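Long-range contact in PbICP-C (Plasmodium berghei, PDB 3PNR), which is a domain of a falstatin-family parasite inhibitor and probably blocks papain-like cysteine proteases: residues V164-R169 and A177-I182. Residues are numbered along the deposited sequence; the frame is centred on the assembly and turned at random.
Sequences VYSYYR and ANTKII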
loop_
_atom_site.group_PDB
_atom_site.type_symbol
_atom_site.label_atom_id
_atom_site.label_comp_id
_atom_site.label_asym_id
_atom_site.label_seq_id
_atom_site.Cartn_x
_atom_site.Cartn_y
_atom_site.Cartn_z
ATOM N N VAL B 164 -1.417 12.322 22.738
ATOM C CA VAL B 164 -2.303 11.954 21.631
ATOM C C VAL B 164 -1.598 11.297 20.439
ATOM O O VAL B 164 -0.664 11.848 19.856
ATOM C CB VAL B 164 -3.133 13.152 21.154
ATOM C CG1 VAL B 164 -4.092 12.723 20.062
ATOM C CG2 VAL B 164 -3.891 13.755 22.322
ATOM N N TYR B 165 -2.051 10.100 20.098
ATOM C CA TYR B 165 -1.557 9.399 18.923
ATOM C C TYR B 165 -2.711 9.184 17.967
ATOM O O TYR B 165 -3.863 9.046 18.388
ATOM C CB TYR B 165 -1.012 8.032 19.307
ATOM C CG TYR B 165 0.182 8.054 20.224
ATOM C CD1 TYR B 165 1.455 8.289 19.726
ATOM C CD2 TYR B 165 0.041 7.810 21.585
ATOM C CE1 TYR B 165 2.554 8.297 20.555
ATOM C CE2 TYR B 165 1.137 7.813 22.428
ATOM C CZ TYR B 165 2.393 8.057 21.906
ATOM O OH TYR B 165 3.492 8.062 22.730
ATOM N N SER B 166 -2.417 9.133 16.677
ATOM C CA SER B 166 -3.450 8.740 15.738
ATOM C C SER B 166 -2.891 7.996 14.548
ATOM O O SER B 166 -1.795 8.286 14.071
ATOM C CB SER B 166 -4.275 9.941 15.285
ATOM O OG SER B 166 -5.589 9.527 14.940
ATOM N N TYR B 167 -3.673 7.020 14.098
ATOM C CA TYR B 167 -3.410 6.235 12.907
ATOM C C TYR B 167 -4.362 6.792 11.868
ATOM O O TYR B 167 -5.577 6.589 11.956
ATOM C CB TYR B 167 -3.752 4.776 13.205
ATOM C CG TYR B 167 -3.209 3.741 12.240
ATOM C CD1 TYR B 167 -1.850 3.651 11.973
ATOM C CD2 TYR B 167 -4.059 2.818 11.632
ATOM C CE1 TYR B 167 -1.353 2.687 11.104
ATOM C CE2 TYR B 167 -3.575 1.855 10.771
ATOM C CZ TYR B 167 -2.223 1.792 10.510
ATOM O OH TYR B 167 -1.742 0.837 9.649
ATOM N N TYR B 168 -3.820 7.526 10.900
ATOM C CA TYR B 168 -4.651 8.165 9.888
ATOM C C TYR B 168 -3.924 8.255 8.547
ATOM O O TYR B 168 -2.734 7.957 8.458
ATOM C CB TYR B 168 -5.131 9.553 10.364
ATOM C CG TYR B 168 -4.074 10.633 10.353
ATOM C CD1 TYR B 168 -3.120 10.715 11.367
ATOM C CD2 TYR B 168 -4.020 11.570 9.327
ATOM C CE1 TYR B 168 -2.143 11.699 11.356
ATOM C CE2 TYR B 168 -3.039 12.558 9.300
ATOM C CZ TYR B 168 -2.107 12.622 10.321
ATOM O OH TYR B 168 -1.134 13.606 10.311
ATOM N N ARG B 169 -4.656 8.645 7.507
ATOM C CA ARG B 169 -4.057 8.933 6.209
ATOM C C ARG B 169 -3.906 10.445 6.024
ATOM O O ARG B 169 -4.889 11.188 6.090
ATOM C CB ARG B 169 -4.922 8.373 5.076
ATOM C CG ARG B 169 -5.107 6.870 5.073
ATOM C CD ARG B 169 -5.976 6.453 3.898
ATOM N NE ARG B 169 -5.718 5.085 3.450
ATOM C CZ ARG B 169 -6.368 4.492 2.449
ATOM N NH1 ARG B 169 -7.320 5.142 1.790
ATOM N NH2 ARG B 169 -6.070 3.249 2.105
ATOM N N ALA B 177 -9.850 7.574 10.839
ATOM C CA ALA B 177 -8.780 7.863 11.790
ATOM C C ALA B 177 -9.041 7.237 13.162
ATOM O O ALA B 177 -10.079 7.486 13.777
ATOM C CB ALA B 177 -8.567 9.375 11.917
ATOM N N ASN B 178 -8.098 6.412 13.619
ATOM C CA ASN B 178 -8.156 5.808 14.947
ATOM C C ASN B 178 -7.234 6.563 15.904
ATOM O O ASN B 178 -6.005 6.497 15.784
ATOM C CB ASN B 178 -7.733 4.334 14.909
ATOM C CG ASN B 178 -8.757 3.438 14.233
ATOM O OD1 ASN B 178 -9.330 2.551 14.866
ATOM N ND2 ASN B 178 -8.982 3.653 12.941
ATOM N N THR B 179 -7.825 7.265 16.867
ATOM C CA THR B 179 -7.056 8.125 17.752
ATOM C C THR B 179 -6.906 7.513 19.136
ATOM O O THR B 179 -7.876 7.013 19.709
ATOM C CB THR B 179 -7.711 9.495 17.847
ATOM O OG1 THR B 179 -7.963 9.982 16.518
ATOM C CG2 THR B 179 -6.818 10.471 18.597
ATOM N N LYS B 180 -5.679 7.529 19.653
ATOM C CA LYS B 180 -5.398 7.027 20.995
ATOM C C LYS B 180 -4.893 8.135 21.917
ATOM O O LYS B 180 -3.793 8.657 21.726
ATOM C CB LYS B 180 -4.368 5.898 20.968
ATOM C CG LYS B 180 -4.687 4.748 20.021
ATOM C CD LYS B 180 -6.070 4.150 20.239
ATOM C CE LYS B 180 -6.180 2.792 19.548
ATOM N NZ LYS B 180 -7.536 2.562 18.970
ATOM N N ILE B 181 -5.709 8.489 22.907
ATOM C CA ILE B 181 -5.281 9.378 23.981
ATOM C C ILE B 181 -4.792 8.574 25.181
ATOM O O ILE B 181 -5.529 7.766 25.741
ATOM C CB ILE B 181 -6.429 10.252 24.468
ATOM C CG1 ILE B 181 -7.096 10.957 23.285
ATOM C CG2 ILE B 181 -5.925 11.236 25.532
ATOM C CD1 ILE B 181 -8.580 11.157 23.460
ATOM N N ILE B 182 -3.543 8.793 25.568
ATOM C CA ILE B 182 -3.020 8.210 26.793
ATOM C C ILE B 182 -3.107 9.261 27.885
ATOM O O ILE B 182 -2.548 10.354 27.749
ATOM C CB ILE B 182 -1.551 7.791 26.653
ATOM C CG1 ILE B 182 -1.335 7.054 25.334
ATOM C CG2 ILE B 182 -1.132 6.940 27.839
ATOM C CD1 ILE B 182 -2.418 6.057 25.034
#
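Tyr165 pairs with Lys180 through two backbone hydrogen bonds. Tyr165 N donates to Lys180 O at 2.8 Å, and Lys180 N returns a bond to Tyr165 O. Two residues along, Tyr167 and Asn178 repeat the pattern, with Tyr167 N to Asn178 O at 2.9 Å.

Tyr165 CB lies 3.7 Å from Lys180 O. CG is placed anti to the carbonyl carbon (chi1 -64°), and this turns one ring edge to Ile182. CD2 is near both Lys180 O and Ile182 CG1. Tyr165 CE2 comes to 3.9 Å from Ile182 CG1, which sits in the ring plane. At the tip, OH is hydrogen-bonded to Ser151 of the five-stranded sheet.

The two segments are the facing ends of the antiparallel hairpin of strands 159-168 and 178-186, and the loop between them joins these ends. Strands 68-75 and 41-49 flank the hairpin in a four-stranded sheet, within an all-beta fold consistent with the chagasin-like inhibitors.

Val164, Ser166, Thr179 and Ile181 point to the face opposite Tyr165, Tyr167, Asn178 and Lys180. Ser166 OG and Thr179 OG1 are hydrogen-bonded at 2.9 Å, and either may donate. With OG1 beside the backbone N and turned to Ser166 (chi1 -50°), Thr179 CG2 reaches Val164 CG1 at 3.8 Å. Nearer the loop, Tyr168 CB meets Ala177 CB at 3.8 Å. The Tyr168 ring leads away to Phe86, and its OH bonds to Pro87 O.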